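Local coordinates for protein tryptophanyl-tRNA synthetase (Cryptosporidium parvum Iowa II, PDB 3HV0) that probably joins L-tryptophan to its cognate tRNA at the expense of ATP, as a class I aminoacyl-tRNA synthetase, and holds a bound tryptophan in this structure, at residues Leu22-Lys25 / Lys29-Thr32; Lys33-Arg38 / Arg60-Ile65; Leu66-Tyr69 / Leu74-Leu77. All coordinates share one frame; numbering follows the deposited sequence.

Interaction 1: residues Leu22-Lys25 / Lys29-Thr32; sequences LIDK and KLIT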
ATOM      1  N   LEU A  22      27.509 -14.834 -12.800  1.00 20.89           N
ATOM      2  CA  LEU A  22      26.207 -14.217 -12.544  1.00 20.75           C
ATOM      3  C   LEU A  22      26.388 -12.849 -11.888  1.00 20.63           C
ATOM      4  O   LEU A  22      25.703 -11.886 -12.242  1.00 20.54           O
ATOM      5  CB  LEU A  22      25.326 -15.118 -11.658  1.00 20.78           C
ATOM      6  CG  LEU A  22      25.651 -15.333 -10.166  1.00 20.79           C
ATOM      7  CD1 LEU A  22      24.435 -15.890  -9.428  1.00 20.55           C
ATOM      8  CD2 LEU A  22      26.865 -16.245  -9.961  1.00 20.98           C
ATOM      9  N   ILE A  23      27.326 -12.776 -10.942  1.00 20.49           N
ATOM     10  CA  ILE A  23      27.552 -11.568 -10.150  1.00 20.31           C
ATOM     11  C   ILE A  23      27.956 -10.398 -11.053  1.00 20.18           C
ATOM     12  O   ILE A  23      27.568  -9.257 -10.799  1.00 20.37           O
ATOM     13  CB  ILE A  23      28.608 -11.811  -9.026  1.00 20.29           C
ATOM     14  CG1 ILE A  23      28.402 -10.856  -7.849  1.00 19.80           C
ATOM     15  CG2 ILE A  23      30.022 -11.682  -9.566  1.00 20.71           C
ATOM     16  CD1 ILE A  23      29.221 -11.221  -6.626  1.00 18.81           C
ATOM     17  N   ASP A  24      28.704 -10.692 -12.114  1.00 19.85           N
ATOM     18  CA  ASP A  24      29.051  -9.685 -13.111  1.00 19.65           C
ATOM     19  C   ASP A  24      27.857  -9.401 -14.023  1.00 19.46           C
ATOM     20  O   ASP A  24      27.535  -8.237 -14.271  1.00 19.54           O
ATOM     21  CB  ASP A  24      30.243 -10.139 -13.954  1.00 19.70           C
ATOM     22  CG  ASP A  24      31.506 -10.387 -13.125  1.00 20.11           C
ATOM     23  OD1 ASP A  24      31.479 -10.211 -11.881  1.00 19.97           O
ATOM     24  OD2 ASP A  24      32.531 -10.765 -13.737  1.00 19.42           O
ATOM     25  N   LYS A  25      27.211 -10.465 -14.515  1.00 19.12           N
ATOM     26  CA  LYS A  25      26.025 -10.362 -15.398  1.00 18.71           C
ATOM     27  C   LYS A  25      24.941  -9.443 -14.848  1.00 18.45           C
ATOM     28  O   LYS A  25      24.336  -8.670 -15.596  1.00 18.57           O
ATOM     29  CB  LYS A  25      25.399 -11.742 -15.642  1.00 18.71           C
ATOM     30  CG  LYS A  25      23.963 -11.688 -16.184  1.00 18.65           C
ATOM     31  CD  LYS A  25      23.493 -13.027 -16.726  1.00 18.74           C
ATOM     32  CE  LYS A  25      22.159 -12.882 -17.452  1.00 18.58           C
ATOM     33  NZ  LYS A  25      21.756 -14.136 -18.141  1.00 18.30           N
ATOM     34  N   LYS A  29      29.935  -5.038  -9.084  1.00 12.58           N
ATOM     35  CA  LYS A  29      31.387  -4.919  -9.105  1.00 12.29           C
ATOM     36  C   LYS A  29      31.933  -5.628  -7.870  1.00 11.68           C
ATOM     37  O   LYS A  29      31.313  -5.599  -6.817  1.00 11.77           O
ATOM     38  CB  LYS A  29      31.805  -3.443  -9.081  1.00 12.41           C
ATOM     39  CG  LYS A  29      32.097  -2.843 -10.446  1.00 13.29           C
ATOM     40  CD  LYS A  29      31.707  -1.364 -10.525  1.00 14.23           C
ATOM     41  CE  LYS A  29      31.844  -0.817 -11.961  1.00 14.77           C
ATOM     42  NZ  LYS A  29      30.760   0.167 -12.319  1.00 14.56           N
ATOM     43  N   LEU A  30      33.086  -6.266  -7.998  1.00 10.86           N
ATOM     44  CA  LEU A  30      33.768  -6.805  -6.838  1.00 10.13           C
ATOM     45  C   LEU A  30      34.484  -5.692  -6.077  1.00 10.03           C
ATOM     46  O   LEU A  30      34.993  -4.736  -6.660  1.00 10.05           O
ATOM     47  CB  LEU A  30      34.738  -7.909  -7.230  1.00  9.79           C
ATOM     48  CG  LEU A  30      34.188  -9.327  -7.096  1.00  9.33           C
ATOM     49  CD1 LEU A  30      32.822  -9.463  -7.732  1.00  8.38           C
ATOM     50  CD2 LEU A  30      35.172 -10.328  -7.684  1.00  8.31           C
ATOM     51  N   ILE A  31      34.510  -5.839  -4.760  1.00 10.09           N
ATOM     52  CA  ILE A  31      35.057  -4.849  -3.853  1.00  9.88           C
ATOM     53  C   ILE A  31      36.577  -4.954  -3.947  1.00 10.25           C
ATOM     54  O   ILE A  31      37.140  -6.039  -3.805  1.00 10.43           O
ATOM     55  CB  ILE A  31      34.533  -5.090  -2.408  1.00  9.56           C
ATOM     56  CG1 ILE A  31      33.000  -4.920  -2.349  1.00  9.67           C
ATOM     57  CG2 ILE A  31      35.165  -4.134  -1.429  1.00  9.46           C
ATOM     58  CD1 ILE A  31      32.371  -5.326  -1.034  1.00  7.71           C
ATOM     59  N   THR A  32      37.234  -3.837  -4.226  1.00 10.53           N
ATOM     60  CA  THR A  32      38.660  -3.844  -4.509  1.00 10.82           C
ATOM     61  C   THR A  32      39.472  -3.454  -3.286  1.00 11.34           C
ATOM     62  O   THR A  32      39.009  -2.727  -2.427  1.00 11.00           O
ATOM     63  CB  THR A  32      38.995  -2.877  -5.662  1.00 10.81           C
ATOM     64  OG1 THR A  32      38.637  -1.540  -5.299  1.00 10.71           O
ATOM     65  CG2 THR A  32      38.243  -3.260  -6.916  1.00 10.48           C
TER

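Interaction 2: residues Lys33-Arg38 / Arg60-Ile65; sequences KDMIER and RDFEKI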
ATOM      1  N   LYS A  33      40.704  -3.941  -3.216  1.00 12.81           N
ATOM      2  CA  LYS A  33      41.597  -3.562  -2.130  1.00 13.63           C
ATOM      3  C   LYS A  33      41.714  -2.050  -2.075  1.00 14.17           C
ATOM      4  O   LYS A  33      41.629  -1.462  -1.000  1.00 14.31           O
ATOM      5  CB  LYS A  33      42.972  -4.223  -2.257  1.00 13.73           C
ATOM      6  CG  LYS A  33      43.092  -5.519  -1.443  1.00 14.58           C
ATOM      7  CD  LYS A  33      44.530  -5.867  -1.120  1.00 15.50           C
ATOM      8  CE  LYS A  33      44.621  -6.885   0.014  1.00 16.51           C
ATOM      9  NZ  LYS A  33      44.159  -8.239  -0.389  1.00 17.21           N
ATOM     10  N   ASP A  34      41.870  -1.426  -3.239  1.00 14.79           N
ATOM     11  CA  ASP A  34      41.859   0.023  -3.320  1.00 15.23           C
ATOM     12  C   ASP A  34      40.638   0.570  -2.583  1.00 15.52           C
ATOM     13  O   ASP A  34      40.765   1.353  -1.650  1.00 15.23           O
ATOM     14  CB  ASP A  34      41.876   0.476  -4.779  1.00 15.42           C
ATOM     15  CG  ASP A  34      43.210   0.183  -5.475  1.00 15.99           C
ATOM     16  OD1 ASP A  34      44.133  -0.359  -4.824  1.00 16.08           O
ATOM     17  OD2 ASP A  34      43.339   0.499  -6.684  1.00 16.58           O
ATOM     18  N   MET A  35      39.453   0.125  -2.970  1.00 16.16           N
ATOM     19  CA  MET A  35      38.242   0.565  -2.286  1.00 16.70           C
ATOM     20  C   MET A  35      38.317   0.362  -0.775  1.00 16.65           C
ATOM     21  O   MET A  35      37.861   1.220  -0.018  1.00 16.83           O
ATOM     22  CB  MET A  35      37.016  -0.176  -2.809  1.00 17.22           C
ATOM     23  CG  MET A  35      36.177   0.609  -3.752  1.00 18.54           C
ATOM     24  SD  MET A  35      34.815  -0.424  -4.296  1.00 22.14           S
ATOM     25  CE  MET A  35      35.569  -1.131  -5.774  1.00 19.92           C
ATOM     26  N   ILE A  36      38.864  -0.775  -0.342  1.00 16.55           N
ATOM     27  CA  ILE A  36      38.906  -1.114   1.088  1.00 16.50           C
ATOM     28  C   ILE A  36      39.953  -0.279   1.806  1.00 16.52           C
ATOM     29  O   ILE A  36      39.687   0.285   2.866  1.00 16.69           O
ATOM     30  CB  ILE A  36      39.189  -2.607   1.327  1.00 16.41           C
ATOM     31  CG1 ILE A  36      38.042  -3.463   0.781  1.00 16.87           C
ATOM     32  CG2 ILE A  36      39.364  -2.881   2.816  1.00 16.22           C
ATOM     33  CD1 ILE A  36      38.385  -4.927   0.662  1.00 16.72           C
ATOM     34  N   GLU A  37      41.143  -0.203   1.226  1.00 16.37           N
ATOM     35  CA  GLU A  37      42.174   0.684   1.739  1.00 16.55           C
ATOM     36  C   GLU A  37      41.617   2.114   1.791  1.00 16.19           C
ATOM     37  O   GLU A  37      41.838   2.817   2.776  1.00 16.09           O
ATOM     38  CB  GLU A  37      43.444   0.613   0.873  1.00 16.37           C
ATOM     39  CG  GLU A  37      44.638   1.364   1.453  1.00 17.61           C
ATOM     40  CD  GLU A  37      45.835   1.457   0.496  1.00 18.37           C
ATOM     41  OE1 GLU A  37      45.645   1.423  -0.740  1.00 19.23           O
ATOM     42  OE2 GLU A  37      46.975   1.590   0.988  1.00 19.36           O
ATOM     43  N   ARG A  38      40.858   2.518   0.761  1.00 15.81           N
ATOM     44  CA  ARG A  38      40.378   3.910   0.641  1.00 15.59           C
ATOM     45  C   ARG A  38      39.515   4.278   1.833  1.00 16.12           C
ATOM     46  O   ARG A  38      39.557   5.408   2.315  1.00 15.87           O
ATOM     47  CB  ARG A  38      39.643   4.146  -0.691  1.00 15.05           C
ATOM     48  CG  ARG A  38      38.999   5.553  -0.865  1.00 13.71           C
ATOM     49  CD  ARG A  38      38.931   6.007  -2.348  1.00 11.32           C
ATOM     50  NE  ARG A  38      37.796   6.887  -2.649  1.00  9.15           N
ATOM     51  CZ  ARG A  38      36.684   6.517  -3.299  1.00  9.93           C
ATOM     52  NH1 ARG A  38      36.525   5.264  -3.742  1.00  9.63           N
ATOM     53  NH2 ARG A  38      35.708   7.402  -3.507  1.00  8.21           N
ATOM     54  N   ARG A  60      27.301  -1.903  -5.647  1.00 24.84           N
ATOM     55  CA  ARG A  60      26.897  -0.931  -6.663  1.00 24.54           C
ATOM     56  C   ARG A  60      27.100   0.470  -6.102  1.00 24.32           C
ATOM     57  O   ARG A  60      26.495   0.836  -5.105  1.00 23.48           O
ATOM     58  CB  ARG A  60      25.426  -1.106  -7.018  1.00 24.76           C
ATOM     59  CG  ARG A  60      25.102  -2.482  -7.501  1.00 25.49           C
ATOM     60  CD  ARG A  60      23.692  -2.609  -8.071  1.00 25.72           C
ATOM     61  NE  ARG A  60      23.766  -3.379  -9.314  1.00 27.54           N
ATOM     62  CZ  ARG A  60      22.902  -4.308  -9.707  1.00 28.69           C
ATOM     63  NH1 ARG A  60      21.843  -4.611  -8.970  1.00 31.70           N
ATOM     64  NH2 ARG A  60      23.097  -4.932 -10.859  1.00 28.23           N
ATOM     65  N   ASP A  61      27.978   1.234  -6.739  1.00 24.73           N
ATOM     66  CA  ASP A  61      28.240   2.636  -6.395  1.00 24.95           C
ATOM     67  C   ASP A  61      28.556   2.852  -4.923  1.00 25.00           C
ATOM     68  O   ASP A  61      28.186   3.891  -4.363  1.00 25.55           O
ATOM     69  CB  ASP A  61      27.065   3.539  -6.816  1.00 25.13           C
ATOM     70  CG  ASP A  61      26.911   3.652  -8.328  1.00 25.27           C
ATOM     71  OD1 ASP A  61      27.806   3.247  -9.088  1.00 25.86           O
ATOM     72  OD2 ASP A  61      25.873   4.154  -8.768  1.00 27.09           O
ATOM     73  N   PHE A  62      29.212   1.872  -4.301  1.00 24.74           N
ATOM     74  CA  PHE A  62      29.804   2.059  -2.983  1.00 24.80           C
ATOM     75  C   PHE A  62      30.894   3.127  -3.056  1.00 25.01           C
ATOM     76  O   PHE A  62      31.103   3.851  -2.104  1.00 25.32           O
ATOM     77  CB  PHE A  62      30.380   0.744  -2.450  1.00 24.84           C
ATOM     78  CG  PHE A  62      31.026   0.857  -1.080  1.00 24.91           C
ATOM     79  CD1 PHE A  62      30.263   1.108   0.052  1.00 24.61           C
ATOM     80  CD2 PHE A  62      32.391   0.700  -0.930  1.00 25.39           C
ATOM     81  CE1 PHE A  62      30.849   1.214   1.295  1.00 24.44           C
ATOM     82  CE2 PHE A  62      32.987   0.802   0.323  1.00 25.05           C
ATOM     83  CZ  PHE A  62      32.219   1.069   1.430  1.00 25.17           C
ATOM     84  N   GLU A  63      31.577   3.238  -4.188  1.00 25.27           N
ATOM     85  CA  GLU A  63      32.592   4.308  -4.360  1.00 26.04           C
ATOM     86  C   GLU A  63      31.958   5.717  -4.282  1.00 26.05           C
ATOM     87  O   GLU A  63      32.601   6.659  -3.857  1.00 25.83           O
ATOM     88  CB  GLU A  63      33.451   4.106  -5.633  1.00 25.84           C
ATOM     89  CG  GLU A  63      32.807   4.457  -6.983  1.00 27.03           C
ATOM     90  CD  GLU A  63      31.647   3.560  -7.364  1.00 29.64           C
ATOM     91  OE1 GLU A  63      31.531   2.457  -6.775  1.00 28.63           O
ATOM     92  OE2 GLU A  63      30.846   3.972  -8.248  1.00 31.57           O
ATOM     93  N   LYS A  64      30.677   5.836  -4.623  1.00 26.32           N
ATOM     94  CA  LYS A  64      29.953   7.100  -4.434  1.00 26.41           C
ATOM     95  C   LYS A  64      29.830   7.478  -2.954  1.00 26.35           C
ATOM     96  O   LYS A  64      29.971   8.645  -2.613  1.00 26.27           O
ATOM     97  CB  LYS A  64      28.556   7.040  -5.074  1.00 26.40           C
ATOM     98  N   ILE A  65      29.589   6.496  -2.084  1.00 26.05           N
ATOM     99  CA  ILE A  65      29.479   6.761  -0.637  1.00 26.16           C
ATOM    100  C   ILE A  65      30.785   7.327  -0.044  1.00 27.06           C
ATOM    101  O   ILE A  65      30.776   8.272   0.759  1.00 27.33           O
ATOM    102  CB  ILE A  65      29.094   5.501   0.150  1.00 26.32           C
ATOM    103  CG1 ILE A  65      27.604   5.174  -0.047  1.00 25.47           C
ATOM    104  CG2 ILE A  65      29.383   5.682   1.638  1.00 26.16           C
ATOM    105  CD1 ILE A  65      27.251   4.857  -1.451  1.00 23.18           C
TER

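Interaction 3: residues Leu66-Tyr69 / Leu74-Leu77; sequences LDVY and LFYL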
ATOM      1  N   LEU A  66      31.908   6.740  -0.446  1.00 27.16           N
ATOM      2  CA  LEU A  66      33.196   7.182   0.027  1.00 27.43           C
ATOM      3  C   LEU A  66      33.497   8.569  -0.540  1.00 27.57           C
ATOM      4  O   LEU A  66      34.130   9.386   0.134  1.00 27.54           O
ATOM      5  CB  LEU A  66      34.289   6.183  -0.377  1.00 27.69           C
ATOM      6  CG  LEU A  66      34.130   4.739   0.124  1.00 27.81           C
ATOM      7  CD1 LEU A  66      35.179   3.821  -0.490  1.00 28.08           C
ATOM      8  CD2 LEU A  66      34.223   4.710   1.640  1.00 27.91           C
ATOM      9  N   ASP A  67      33.047   8.830  -1.774  1.00 27.47           N
ATOM     10  CA  ASP A  67      33.205  10.157  -2.391  1.00 27.09           C
ATOM     11  C   ASP A  67      32.506  11.179  -1.505  1.00 26.68           C
ATOM     12  O   ASP A  67      33.081  12.220  -1.151  1.00 26.60           O
ATOM     13  CB  ASP A  67      32.601  10.213  -3.812  1.00 26.98           C
ATOM     14  CG  ASP A  67      33.512   9.602  -4.887  1.00 27.59           C
ATOM     15  OD1 ASP A  67      34.744   9.475  -4.684  1.00 27.89           O
ATOM     16  OD2 ASP A  67      32.986   9.258  -5.964  1.00 27.53           O
ATOM     17  N   VAL A  68      31.265  10.854  -1.158  1.00 25.95           N
ATOM     18  CA  VAL A  68      30.417  11.698  -0.318  1.00 25.71           C
ATOM     19  C   VAL A  68      31.008  11.898   1.066  1.00 25.49           C
ATOM     20  O   VAL A  68      31.045  13.013   1.567  1.00 25.28           O
ATOM     21  CB  VAL A  68      28.974  11.102  -0.208  1.00 25.68           C
ATOM     22  CG1 VAL A  68      28.320  11.457   1.112  1.00 25.49           C
ATOM     23  CG2 VAL A  68      28.140  11.584  -1.373  1.00 25.04           C
ATOM     24  N   TYR A  69      31.476  10.817   1.680  1.00 25.66           N
ATOM     25  CA  TYR A  69      32.054  10.907   3.017  1.00 25.85           C
ATOM     26  C   TYR A  69      33.400  11.652   2.968  1.00 26.17           C
ATOM     27  O   TYR A  69      33.767  12.348   3.916  1.00 25.88           O
ATOM     28  CB  TYR A  69      32.209   9.524   3.638  1.00 25.78           C
ATOM     29  CG  TYR A  69      32.363   9.556   5.144  1.00 26.37           C
ATOM     30  CD1 TYR A  69      31.263   9.753   5.968  1.00 27.72           C
ATOM     31  CD2 TYR A  69      33.608   9.381   5.746  1.00 27.04           C
ATOM     32  CE1 TYR A  69      31.397   9.772   7.359  1.00 28.28           C
ATOM     33  CE2 TYR A  69      33.757   9.405   7.132  1.00 27.46           C
ATOM     34  CZ  TYR A  69      32.655   9.603   7.930  1.00 27.96           C
ATOM     35  OH  TYR A  69      32.808   9.628   9.298  1.00 29.07           O
ATOM     36  N   LEU A  74      27.070  13.783   4.977  1.00 27.17           N
ATOM     37  CA  LEU A  74      26.476  12.603   5.605  1.00 26.97           C
ATOM     38  C   LEU A  74      25.625  11.842   4.601  1.00 26.72           C
ATOM     39  O   LEU A  74      25.224  12.383   3.571  1.00 26.84           O
ATOM     40  CB  LEU A  74      25.629  12.994   6.827  1.00 27.17           C
ATOM     41  CG  LEU A  74      26.346  12.964   8.196  1.00 28.40           C
ATOM     42  CD1 LEU A  74      27.707  13.714   8.199  1.00 26.64           C
ATOM     43  CD2 LEU A  74      25.415  13.520   9.291  1.00 29.53           C
ATOM     44  N   PHE A  75      25.375  10.578   4.927  1.00 26.12           N
ATOM     45  CA  PHE A  75      24.496   9.698   4.174  1.00 25.67           C
ATOM     46  C   PHE A  75      23.800   8.802   5.204  1.00 25.17           C
ATOM     47  O   PHE A  75      23.962   9.016   6.403  1.00 25.03           O
ATOM     48  CB  PHE A  75      25.299   8.876   3.157  1.00 25.70           C
ATOM     49  CG  PHE A  75      26.297   7.928   3.775  1.00 25.52           C
ATOM     50  CD1 PHE A  75      25.990   6.587   3.939  1.00 26.37           C
ATOM     51  CD2 PHE A  75      27.544   8.379   4.169  1.00 26.81           C
ATOM     52  CE1 PHE A  75      26.899   5.710   4.497  1.00 26.44           C
ATOM     53  CE2 PHE A  75      28.466   7.519   4.728  1.00 26.49           C
ATOM     54  CZ  PHE A  75      28.138   6.185   4.903  1.00 27.40           C
ATOM     55  N   TYR A  76      23.030   7.821   4.747  1.00 24.68           N
ATOM     56  CA  TYR A  76      22.379   6.876   5.668  1.00 24.46           C
ATOM     57  C   TYR A  76      22.404   5.441   5.199  1.00 24.29           C
ATOM     58  O   TYR A  76      22.578   5.168   4.011  1.00 23.94           O
ATOM     59  CB  TYR A  76      20.940   7.297   5.999  1.00 24.03           C
ATOM     60  CG  TYR A  76      19.860   7.057   4.955  1.00 23.87           C
ATOM     61  CD1 TYR A  76      19.687   7.940   3.903  1.00 23.00           C
ATOM     62  CD2 TYR A  76      18.951   6.008   5.080  1.00 23.68           C
ATOM     63  CE1 TYR A  76      18.679   7.774   2.968  1.00 23.42           C
ATOM     64  CE2 TYR A  76      17.933   5.820   4.135  1.00 23.74           C
ATOM     65  CZ  TYR A  76      17.789   6.720   3.085  1.00 25.08           C
ATOM     66  OH  TYR A  76      16.782   6.577   2.129  1.00 24.90           O
ATOM     67  N   LEU A  77      22.241   4.533   6.163  1.00 24.26           N
ATOM     68  CA  LEU A  77      22.225   3.099   5.894  1.00 24.40           C
ATOM     69  C   LEU A  77      20.783   2.616   5.888  1.00 24.20           C
ATOM     70  O   LEU A  77      19.971   3.135   6.590  1.00 24.65           O
ATOM     71  CB  LEU A  77      23.044   2.347   6.945  1.00 24.36           C
ATOM     72  CG  LEU A  77      24.522   2.750   7.084  1.00 25.07           C
ATOM     73  CD1 LEU A  77      25.092   2.523   8.481  1.00 24.02           C
ATOM     74  CD2 LEU A  77      25.370   2.039   6.036  1.00 25.79           C
TER

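Interaction 1: residues Leu22-Lys25 / Lys29-Thr32
Ile23 meets Leu30 through methyl groups alone, the two side chains crossing at about a right angle. CD1 of Leu30 is the atom that reaches across, lying 4.0 Å from CG2 of Ile23 and 4.2 Å from Ile23 CD1, so that one leucine methyl faces both branches of the isoleucine. The CB bond of Ile23 points at the strand; with CG1 anti to the backbone N (chi1 -154°) and chi2 extended, CD1 ends beside CG2. In Leu30 the bond to CB does not aim at the helical turn, and the far end of the side chain swings back to Ile23. The contact closes a short connection between the helical turn 22-25 and strand 29-30, an outermost strand of the central mixed sheet. Lys29 and Ile31 form backbone hydrogen bonds with His59 and Leu57 of the antiparallel strand 56-60, on which Ile23 also packs. Beta-branched isoleucine fits the buried side, with methyls on two branches, while the longer leucine can reach across from an exposed position. There Leu30 CD1 passes 4.4 Å from Asp24 OD1, too far for bonding. Beyond the strand, Thr32 OG1 caps helix 33-43 by accepting a hydrogen bond from Met35 N.

Interaction 2: residues Lys33-Arg38 / Arg60-Ile65
Arg38 NH2 donates a hydrogen bond to the backbone O of Glu63 at 3.2 Å, while the same nitrogen forms a salt bridge with Asp67 and NE forms another with Glu70. The bond to Glu63 O is bent, 147° at the hydrogen; it arrives in the carbonyl plane on a lone pair, though the oxygen sits 22° out of the guanidinium plane. Arginine suits this place because its several N-H groups can bind a carbonyl and two carboxylates at once, which should limit rotation of the guanidinium. The side chain spans the gap with CG anti to the backbone N (chi1 175°) and stays extended as far as NE. NH1 comes 3.8 Å from Glu63 CB, at the guanidinium edge. The Glu63 chain bends at chi2, and its carboxylate stays apart, OE1 being 6.5 Å from Arg38 NH1. On the apolar side, Met35 SD lies near the plane of the Phe62 ring, 4.3 Å from CD2. Flexible methionine suits the partly exposed helix face and phenylalanine the buried side, where its ring also touches Leu223 of strand 222-227. Helix 33-43 thus packs beside the start of helix 62-70, which leads in from strand 56-60 and lies against the central sheet.

Interaction 3: residues Leu66-Tyr69 / Leu74-Leu77
The aromatic contact pairs Tyr69 with Phe75. CD1 of Tyr69 comes to the edge of the Phe75 ring, near its plane, 3.8 Å from CE2, and the two side chains cross at a slant. Tyr69 reaches this position with CG anti to the backbone N (chi1 -161°), which carries its ring out from the last part of the helix. Phe75 instead has CG between its backbone N and carbonyl carbon (chi1 64°), a setting that turns the ring back toward the helix. Both rings also meet Phe106 of helix 93-106 edge-to-face, so three aromatic residues gather here. Phenylalanine fits the buried site, whereas tyrosine fits the partly exposed helix end, its ring joining the cluster and its hydroxyl tolerating a less buried place.

The segments flank the turn that joins helix 62-70 to strand 76-81, one of the parallel strands of the Rossmann-like nucleotide-binding fold of class I synthetases. Tyr76 and Leu77 continue into that strand, with backbone hydrogen bonds to Leu223 and Pro109.

Aliphatic packing involves Val68, whose bond to CB points at the opposing segment. Its CG1 lies 4.4 Å from Phe75 CD2, and the same methyl stands 4.1 Å from the backbone O of Leu74, an ordinary van der Waals approach. A compact branched valine suits the buried helix face, which also touches His221.

The three contacts follow one another along the chain, around the edge and one flank of the central sheet. Interactions 1 and 2, with centres 13 Å apart, are joined where strand 29-30 leads into helix 33-43; Ile31 CG2 packs 3.7 Å from Ile36 CG1. Interactions 2 and 3 share helix 62-70, their centres 11 Å apart. The salt bridge from Arg38 NH2 to Asp67 OD1, at 2.6 Å, links them, as does Ile65 CG2 packed 3.5 Å from Phe75 CZ. Interactions 1 and 3 do not touch, yet both reach the same sheet. The side chains of Phe62 and Phe75 each lie about 14 Å from the bound tryptophan, outside direct contact with it.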